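Local coordinates for putative aminopeptidase (Leishmania major, PDB 5NTH), which probably removes amino acids from the N termini of peptides, as a manganese-dependent leucyl aminopeptidase of the M17 family, at residues Val151-Ala156 with Thr211-Cys216; Arg157-Ser162 with Met179-Val184; Phe329-Ala334 with Thr529-Phe534. All blocks are in the same frame, centred on the assembly; numbering follows the deposited sequence.

Contact 1 (Val151-Ala156 with Thr211-Cys216)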
loop_
_atom_site.group_PDB
_atom_site.type_symbol
_atom_site.label_atom_id
_atom_site.label_comp_id
_atom_site.label_asym_id
_atom_site.label_seq_id
_atom_site.Cartn_x
_atom_site.Cartn_y
_atom_site.Cartn_z
ATOM N N VAL A 151 -11.548 -34.315 26.322
ATOM C CA VAL A 151 -11.607 -33.655 27.604
ATOM C C VAL A 151 -10.200 -33.409 28.152
ATOM O O VAL A 151 -9.897 -32.299 28.559
ATOM C CB VAL A 151 -12.445 -34.458 28.627
ATOM C CG1 VAL A 151 -12.485 -33.754 29.987
ATOM C CG2 VAL A 151 -13.867 -34.618 28.126
ATOM N N ALA A 152 -9.325 -34.394 28.189
ATOM C CA ALA A 152 -8.023 -34.109 28.776
ATOM C C ALA A 152 -7.345 -32.932 28.041
ATOM O O ALA A 152 -6.832 -31.991 28.686
ATOM C CB ALA A 152 -7.141 -35.328 28.771
ATOM N N ASN A 153 -7.380 -32.994 26.700
ATOM C CA ASN A 153 -6.916 -31.909 25.839
ATOM C C ASN A 153 -7.629 -30.570 26.093
ATOM O O ASN A 153 -6.958 -29.594 26.359
ATOM C CB ASN A 153 -7.051 -32.316 24.366
ATOM C CG ASN A 153 -6.427 -31.298 23.379
ATOM O OD1 ASN A 153 -5.585 -30.500 23.735
ATOM N ND2 ASN A 153 -6.839 -31.361 22.124
ATOM N N ALA A 154 -8.964 -30.549 26.021
ATOM C CA ALA A 154 -9.798 -29.322 26.159
ATOM C C ALA A 154 -9.576 -28.560 27.452
ATOM O O ALA A 154 -9.690 -27.314 27.507
ATOM C CB ALA A 154 -11.269 -29.661 26.043
ATOM N N VAL A 155 -9.273 -29.311 28.494
ATOM C CA VAL A 155 -9.055 -28.718 29.779
ATOM C C VAL A 155 -7.643 -28.278 29.935
ATOM O O VAL A 155 -7.405 -27.168 30.376
ATOM C CB VAL A 155 -9.379 -29.707 30.900
ATOM C CG1 VAL A 155 -9.003 -29.126 32.257
ATOM C CG2 VAL A 155 -10.867 -30.042 30.877
ATOM N N ALA A 156 -6.708 -29.158 29.621
ATOM C CA ALA A 156 -5.262 -28.865 29.721
ATOM C C ALA A 156 -4.886 -27.575 29.025
ATOM O O ALA A 156 -4.160 -26.745 29.565
ATOM C CB ALA A 156 -4.450 -29.991 29.112
ATOM N N THR A 211 0.224 -33.182 30.358
ATOM C CA THR A 211 1.613 -32.721 30.472
ATOM C C THR A 211 2.193 -32.333 29.116
ATOM O O THR A 211 2.841 -31.285 29.005
ATOM C CB THR A 211 2.508 -33.786 31.127
ATOM O OG1 THR A 211 2.150 -33.942 32.500
ATOM C CG2 THR A 211 3.986 -33.423 31.075
ATOM N N SER A 212 1.976 -33.182 28.109
ATOM C CA SER A 212 2.463 -32.903 26.772
ATOM C C SER A 212 1.771 -31.718 26.097
ATOM O O SER A 212 2.430 -30.956 25.409
ATOM C CB SER A 212 2.388 -34.136 25.842
ATOM O OG SER A 212 3.593 -34.897 25.889
ATOM N N VAL A 213 0.462 -31.580 26.224
ATOM C CA VAL A 213 -0.207 -30.436 25.611
ATOM C C VAL A 213 0.373 -29.144 26.230
ATOM O O VAL A 213 0.802 -28.223 25.532
ATOM C CB VAL A 213 -1.724 -30.475 25.837
ATOM C CG1 VAL A 213 -2.350 -29.108 25.664
ATOM C CG2 VAL A 213 -2.398 -31.439 24.903
ATOM N N GLN A 214 0.405 -29.091 27.548
ATOM C CA GLN A 214 0.961 -27.933 28.230
ATOM C C GLN A 214 2.460 -27.664 28.047
ATOM O O GLN A 214 2.863 -26.501 28.041
ATOM C CB GLN A 214 0.633 -28.004 29.705
ATOM C CG GLN A 214 -0.787 -27.563 29.935
ATOM C CD GLN A 214 -1.161 -27.627 31.372
ATOM O OE1 GLN A 214 -0.367 -28.042 32.184
ATOM N NE2 GLN A 214 -2.371 -27.224 31.691
ATOM N N LEU A 215 3.282 -28.701 27.930
ATOM C CA LEU A 215 4.679 -28.478 27.575
ATOM C C LEU A 215 4.702 -27.822 26.189
ATOM O O LEU A 215 5.466 -26.906 25.915
ATOM C CB LEU A 215 5.472 -29.773 27.547
ATOM C CG LEU A 215 6.895 -29.631 27.044
ATOM C CD1 LEU A 215 7.633 -28.448 27.649
ATOM C CD2 LEU A 215 7.675 -30.891 27.314
ATOM N N CYS A 216 3.808 -28.267 25.331
ATOM C CA CYS A 216 3.710 -27.701 24.016
ATOM C C CYS A 216 3.335 -26.221 24.056
ATOM O O CYS A 216 3.969 -25.418 23.383
ATOM C CB CYS A 216 2.733 -28.503 23.173
ATOM S SG CYS A 216 2.741 -27.925 21.505
#

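Contact 2 (Arg157-Ser162 with Met179-Val184)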
loop_
_atom_site.group_PDB
_atom_site.type_symbol
_atom_site.label_atom_id
_atom_site.label_comp_id
_atom_site.label_asym_id
_atom_site.label_seq_id
_atom_site.Cartn_x
_atom_site.Cartn_y
_atom_site.Cartn_z
ATOM N N ARG A 157 -5.432 -27.408 27.824
ATOM C CA ARG A 157 -5.048 -26.316 26.951
ATOM C C ARG A 157 -5.741 -25.047 27.366
ATOM O O ARG A 157 -5.387 -23.994 26.834
ATOM C CB ARG A 157 -5.382 -26.626 25.479
ATOM C CG ARG A 157 -6.860 -26.514 25.148
ATOM C CD ARG A 157 -7.136 -26.791 23.682
ATOM N NE ARG A 157 -8.578 -26.798 23.420
ATOM C CZ ARG A 157 -9.183 -27.315 22.346
ATOM N NH1 ARG A 157 -8.467 -27.876 21.377
ATOM N NH2 ARG A 157 -10.523 -27.263 22.231
ATOM N N ALA A 158 -6.739 -25.146 28.255
ATOM C CA ALA A 158 -7.541 -23.995 28.676
ATOM C C ALA A 158 -7.118 -23.423 30.032
ATOM O O ALA A 158 -7.693 -22.454 30.512
ATOM C CB ALA A 158 -9.016 -24.342 28.666
ATOM N N ALA A 159 -6.082 -23.996 30.616
ATOM C CA ALA A 159 -5.594 -23.536 31.891
ATOM C C ALA A 159 -4.815 -22.281 31.671
ATOM O O ALA A 159 -4.288 -22.078 30.592
ATOM C CB ALA A 159 -4.686 -24.585 32.513
ATOM N N PRO A 160 -4.681 -21.462 32.712
ATOM C CA PRO A 160 -3.756 -20.325 32.591
ATOM C C PRO A 160 -2.353 -20.796 32.215
ATOM O O PRO A 160 -1.877 -21.791 32.758
ATOM C CB PRO A 160 -3.771 -19.656 33.995
ATOM C CG PRO A 160 -4.805 -20.380 34.806
ATOM C CD PRO A 160 -5.151 -21.675 34.098
ATOM N N HIS A 161 -1.698 -20.069 31.311
ATOM C CA HIS A 161 -0.462 -20.556 30.676
ATOM C C HIS A 161 0.724 -20.475 31.606
ATOM O O HIS A 161 0.823 -19.543 32.362
ATOM C CB HIS A 161 -0.171 -19.775 29.392
ATOM C CG HIS A 161 -1.182 -20.005 28.316
ATOM N ND1 HIS A 161 -0.858 -20.036 26.981
ATOM C CD2 HIS A 161 -2.510 -20.260 28.388
ATOM C CE1 HIS A 161 -1.945 -20.285 26.278
ATOM N NE2 HIS A 161 -2.960 -20.418 27.107
ATOM N N SER A 162 1.626 -21.445 31.517
ATOM C CA SER A 162 2.770 -21.514 32.408
ATOM C C SER A 162 3.871 -20.517 32.113
ATOM O O SER A 162 4.603 -20.155 33.019
ATOM C CB SER A 162 3.346 -22.929 32.460
ATOM O OG SER A 162 4.103 -23.255 31.324
ATOM N N MET A 179 -2.277 -22.327 40.311
ATOM C CA MET A 179 -3.544 -22.938 40.596
ATOM C C MET A 179 -3.517 -24.373 40.084
ATOM O O MET A 179 -2.476 -24.902 39.744
ATOM C CB MET A 179 -4.628 -22.120 39.912
ATOM C CG MET A 179 -4.605 -22.256 38.402
ATOM S SD MET A 179 -6.208 -21.963 37.706
ATOM C CE MET A 179 -7.057 -23.510 37.921
ATOM N N SER A 180 -4.679 -24.997 40.025
ATOM C CA SER A 180 -4.751 -26.393 39.695
ATOM C C SER A 180 -6.136 -26.806 39.294
ATOM O O SER A 180 -7.095 -26.383 39.920
ATOM C CB SER A 180 -4.344 -27.199 40.912
ATOM O OG SER A 180 -4.050 -28.480 40.459
ATOM N N LEU A 181 -6.236 -27.664 38.281
ATOM C CA LEU A 181 -7.546 -28.127 37.792
ATOM C C LEU A 181 -7.746 -29.585 38.091
ATOM O O LEU A 181 -6.873 -30.377 37.820
ATOM C CB LEU A 181 -7.706 -27.920 36.296
ATOM C CG LEU A 181 -7.667 -26.478 35.809
ATOM C CD1 LEU A 181 -6.219 -26.059 35.608
ATOM C CD2 LEU A 181 -8.423 -26.346 34.503
ATOM N N ASN A 182 -8.899 -29.914 38.669
ATOM C CA ASN A 182 -9.247 -31.278 39.064
ATOM C C ASN A 182 -10.455 -31.748 38.224
ATOM O O ASN A 182 -11.580 -31.266 38.406
ATOM C CB ASN A 182 -9.554 -31.296 40.555
ATOM C CG ASN A 182 -9.946 -32.682 41.063
ATOM O OD1 ASN A 182 -11.092 -32.897 41.493
ATOM N ND2 ASN A 182 -9.001 -33.644 40.984
ATOM N N VAL A 183 -10.210 -32.659 37.282
ATOM C CA VAL A 183 -11.262 -33.062 36.354
ATOM C C VAL A 183 -12.028 -34.242 36.922
ATOM O O VAL A 183 -11.449 -35.258 37.348
ATOM C CB VAL A 183 -10.750 -33.423 34.937
ATOM C CG1 VAL A 183 -11.914 -33.557 33.968
ATOM C CG2 VAL A 183 -9.819 -32.346 34.391
ATOM N N VAL A 184 -13.342 -34.078 36.887
ATOM C CA VAL A 184 -14.284 -35.085 37.330
ATOM C C VAL A 184 -15.223 -35.344 36.178
ATOM O O VAL A 184 -16.163 -34.592 35.950
ATOM C CB VAL A 184 -15.099 -34.604 38.555
ATOM C CG1 VAL A 184 -16.045 -35.689 39.037
ATOM C CG2 VAL A 184 -14.178 -34.200 39.688
#

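Contact 3 (Phe329-Ala334 with Thr529-Phe534)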
loop_
_atom_site.group_PDB
_atom_site.type_symbol
_atom_site.label_atom_id
_atom_site.label_comp_id
_atom_site.label_asym_id
_atom_site.label_seq_id
_atom_site.Cartn_x
_atom_site.Cartn_y
_atom_site.Cartn_z
ATOM N N PHE A 329 6.870 -33.110 18.689
ATOM C CA PHE A 329 7.850 -33.434 19.734
ATOM C C PHE A 329 7.147 -33.913 20.996
ATOM O O PHE A 329 7.501 -34.950 21.544
ATOM C CB PHE A 329 8.663 -32.214 20.101
ATOM C CG PHE A 329 9.620 -32.418 21.257
ATOM C CD1 PHE A 329 10.624 -33.365 21.199
ATOM C CD2 PHE A 329 9.568 -31.577 22.384
ATOM C CE1 PHE A 329 11.537 -33.487 22.252
ATOM C CE2 PHE A 329 10.468 -31.709 23.449
ATOM C CZ PHE A 329 11.458 -32.667 23.374
ATOM N N CYS A 330 6.168 -33.148 21.461
ATOM C CA CYS A 330 5.455 -33.490 22.676
ATOM C C CYS A 330 4.510 -34.687 22.477
ATOM O O CYS A 330 4.268 -35.412 23.421
ATOM C CB CYS A 330 4.656 -32.301 23.214
ATOM S SG CYS A 330 5.631 -30.882 23.699
ATOM N N ALA A 331 3.959 -34.881 21.285
ATOM C CA ALA A 331 3.276 -36.139 20.958
ATOM C C ALA A 331 4.216 -37.332 21.077
ATOM O O ALA A 331 3.867 -38.335 21.720
ATOM C CB ALA A 331 2.667 -36.107 19.585
ATOM N N PHE A 332 5.406 -37.249 20.500
ATOM C CA PHE A 332 6.428 -38.309 20.724
ATOM C C PHE A 332 6.590 -38.696 22.209
ATOM O O PHE A 332 6.617 -39.872 22.551
ATOM C CB PHE A 332 7.770 -37.891 20.156
ATOM C CG PHE A 332 8.887 -38.865 20.401
ATOM C CD1 PHE A 332 9.067 -39.953 19.570
ATOM C CD2 PHE A 332 9.809 -38.635 21.399
ATOM C CE1 PHE A 332 10.136 -40.822 19.762
ATOM C CE2 PHE A 332 10.872 -39.483 21.598
ATOM C CZ PHE A 332 11.033 -40.597 20.789
ATOM N N ILE A 333 6.648 -37.696 23.076
ATOM C CA ILE A 333 6.899 -37.885 24.503
ATOM C C ILE A 333 5.766 -38.647 25.148
ATOM O O ILE A 333 6.016 -39.584 25.901
ATOM C CB ILE A 333 7.082 -36.525 25.185
ATOM C CG1 ILE A 333 8.415 -35.953 24.703
ATOM C CG2 ILE A 333 7.016 -36.634 26.714
ATOM C CD1 ILE A 333 8.752 -34.585 25.266
ATOM N N ALA A 334 4.540 -38.226 24.850
ATOM C CA ALA A 334 3.347 -38.823 25.403
ATOM C C ALA A 334 3.166 -40.274 24.938
ATOM O O ALA A 334 2.889 -41.174 25.748
ATOM C CB ALA A 334 2.150 -38.012 25.001
ATOM N N THR A 529 -2.474 -33.980 20.649
ATOM C CA THR A 529 -3.578 -34.906 20.842
ATOM C C THR A 529 -4.124 -35.408 19.505
ATOM O O THR A 529 -4.813 -36.452 19.457
ATOM C CB THR A 529 -4.708 -34.254 21.675
ATOM O OG1 THR A 529 -4.158 -33.635 22.845
ATOM C CG2 THR A 529 -5.711 -35.283 22.152
ATOM N N LEU A 530 -3.847 -34.679 18.421
ATOM C CA LEU A 530 -4.222 -35.162 17.113
ATOM C C LEU A 530 -3.447 -36.450 16.848
ATOM O O LEU A 530 -4.024 -37.476 16.508
ATOM C CB LEU A 530 -3.944 -34.111 16.059
ATOM C CG LEU A 530 -4.251 -34.539 14.619
ATOM C CD1 LEU A 530 -5.731 -34.826 14.355
ATOM C CD2 LEU A 530 -3.726 -33.457 13.709
ATOM N N VAL A 531 -2.140 -36.380 17.068
ATOM C CA VAL A 531 -1.188 -37.463 16.791
ATOM C C VAL A 531 -1.322 -38.660 17.731
ATOM O O VAL A 531 -1.173 -39.804 17.323
ATOM C CB VAL A 531 0.234 -36.921 16.891
ATOM C CG1 VAL A 531 1.271 -38.015 17.019
ATOM C CG2 VAL A 531 0.544 -36.097 15.668
ATOM N N PHE A 532 -1.560 -38.385 19.000
ATOM C CA PHE A 532 -1.885 -39.423 19.934
ATOM C C PHE A 532 -3.094 -40.221 19.432
ATOM O O PHE A 532 -3.017 -41.433 19.332
ATOM C CB PHE A 532 -2.140 -38.817 21.303
ATOM C CG PHE A 532 -2.068 -39.806 22.416
ATOM C CD1 PHE A 532 -3.181 -40.504 22.800
ATOM C CD2 PHE A 532 -0.857 -40.044 23.077
ATOM C CE1 PHE A 532 -3.102 -41.417 23.842
ATOM C CE2 PHE A 532 -0.769 -40.956 24.127
ATOM C CZ PHE A 532 -1.898 -41.639 24.510
ATOM N N GLU A 533 -4.178 -39.551 19.056
ATOM C CA GLU A 533 -5.370 -40.264 18.553
ATOM C C GLU A 533 -5.072 -41.025 17.279
ATOM O O GLU A 533 -5.314 -42.236 17.204
ATOM C CB GLU A 533 -6.546 -39.323 18.282
ATOM C CG GLU A 533 -7.432 -39.122 19.492
ATOM C CD GLU A 533 -8.124 -40.408 19.977
ATOM O OE1 GLU A 533 -8.665 -41.176 19.134
ATOM O OE2 GLU A 533 -8.132 -40.642 21.228
ATOM N N PHE A 534 -4.546 -40.301 16.298
ATOM C CA PHE A 534 -4.245 -40.850 15.007
ATOM C C PHE A 534 -3.440 -42.144 15.098
ATOM O O PHE A 534 -3.801 -43.125 14.464
ATOM C CB PHE A 534 -3.501 -39.807 14.159
ATOM C CG PHE A 534 -3.125 -40.302 12.800
ATOM C CD1 PHE A 534 -4.089 -40.417 11.805
ATOM C CD2 PHE A 534 -1.820 -40.689 12.527
ATOM C CE1 PHE A 534 -3.756 -40.902 10.553
ATOM C CE2 PHE A 534 -1.470 -41.163 11.275
ATOM C CZ PHE A 534 -2.440 -41.272 10.286
#

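Contact 1 (Val151-Ala156 with Thr211-Cys216)
Asn153 and Val213 meet between helices 148-156 and 203-221, and their side chains cross at about a right angle. The amide of Asn153 presents its oxygen to the fork of the valine: OD1 lies 3.5 Å from Val213 CG2 and 4.0 Å from Val213 CG1. With CG anti to the backbone N (chi1 -173°), the asparagine brings that oxygen across the gap, although its CB is not aimed at the other helix. Its nitrogen is occupied elsewhere, ND2 donating to Asp454 OD1 and to Ser452 O, which helps fix the amide's rotation, with OD1 turned toward the two valine methyls. A turn further along, Ala156 CB comes up beside one branch of the same valine, 4.1 Å from Val213 CG1. The contact is a helix-helix junction between the macro-like N-terminal domain, to which helix 148-156 belongs, and helix 203-221, which is packed in turn on helices 323-341 and 528-536 of the catalytic domain. The short segments run 9.3 Å apart at their closest, 34° from parallel. Past the valine, Gln214 reaches back with an extended chain, and NE2 donates to Ala156 O at 2.8 Å. The bond is nearly straight, with an N-H...O angle of 165°, and the acceptor lies in the glutamine's amide plane. NE2 also donates to Asn31 OD1, and the two acceptors together limit rotation of the amide between the C-terminal end of helix 148-156 and the loop round Asn31.

Contact 2 (Arg157-Ser162 with Met179-Val184)
The backbone polar groups of Leu181 are hydrogen-bonded to those of Asn31 and Thr33, and from there its side chain turns to Ala159 on the facing loop. CG sits anti to the carbonyl carbon (chi1 -63°), and of the two branches it is CD1 that does the touching, 3.8 Å from Ala159 CB. Two residues earlier in the chain, Met179 meets Pro160, the two side chains crossing at about a right angle. Met179 SD lies against the CG-CD side of the pyrrolidine ring, 3.6 Å from Pro160 CG and 3.8 Å from Pro160 CD, while Met179 CG stays 4.1 Å from Pro160 CG. The methionine gets there by placing CG between its backbone N and carbonyl carbon (chi1 70°). Segment 157-162 begins the return of a beta-alpha-beta crossover: strand 137-142, helix 148-156, then strand 181-185 parallel to the first in the mixed sheet of the macro-like domain. Helix 117-127 adds Val124 beside Leu181, and Leu137 lies against Met179. Two of the loop's polar links run to helix 203-221: Arg157 O accepts from Gln217 NE2 and His161 ND1 is hydrogen-bonded to Asp221 OD2. Between loop and strand, then, only carbon and sulfur surfaces meet, and the attachment rests on dispersion and on burial of the alanine, methionine and leucine side chains, without the directional demand of a polar bond.

Contact 3 (Phe329-Ala334 with Thr529-Phe534)
Phe532, on helix 528-536, meets Ala334 of helix 323-341 with one edge of its ring. From CB, with chi1 at -162°, the ring swings over toward helix 323-341. The ring plane is turned about perpendicular to the plane of CA, CB and CG (chi2 -89°), bringing its CD2-CE2 side to the alanine. CD2 lies 4.1 Å from Ala334 CB, a plain apolar touch. One atom further out, CE2 approaches the backbone instead, 4.0 Å from Ala334 O, and this oxygen sits at the ring edge near its plane; the distance is long, so any attraction between the ring's C-H and the carbonyl is probably slight. The ring also forms an edge-to-face (T-shaped) pair with Phe346, and the side chain touches Ile209.

Beside the phenylalanine, Val531 has its CB directed toward helix 323-341 and meets Ala331. Its CB is 3.7 Å and its CG1 3.5 Å from Ala331 CB, so the methyl of the alanine lies against one branch of the valine. The two small alanines, three residues apart on one face of helix 323-341, are consistent with the close approach of the backbones: the CA atoms of Ala331 and Phe532 are 6.2 Å apart.

Both helices belong to the catalytic domain, away from the manganese ions. Helix 323-341 also rests on strand 349-361 of the large mixed sheet through Phe329 and Phe332, while helix 203-221 touches both helices and helix 439-452 packs against helix 528-536.

How the contacts relate
Contact 1 opens first, at 151-156, and contact 2 follows without a gap, at 157-162. Contact 2 closes at 179-184, when the chain enters strand 181-185, and contact 1 closes later at 211-216, so contact 2 is nested inside the loop of contact 1. Contact 3 comes in series, joining 329-334 to 529-534 near the C terminus across much of the catalytic domain. Val155 packs on Leu181 and Val183, tying contact 1 to the N-terminal sheet. On the other flank Ser212 OG is hydrogen-bonded to Cys330 O, and Thr529 packs on Asn153 and Val213. Contact 1 thus lies between the other two, which do not touch.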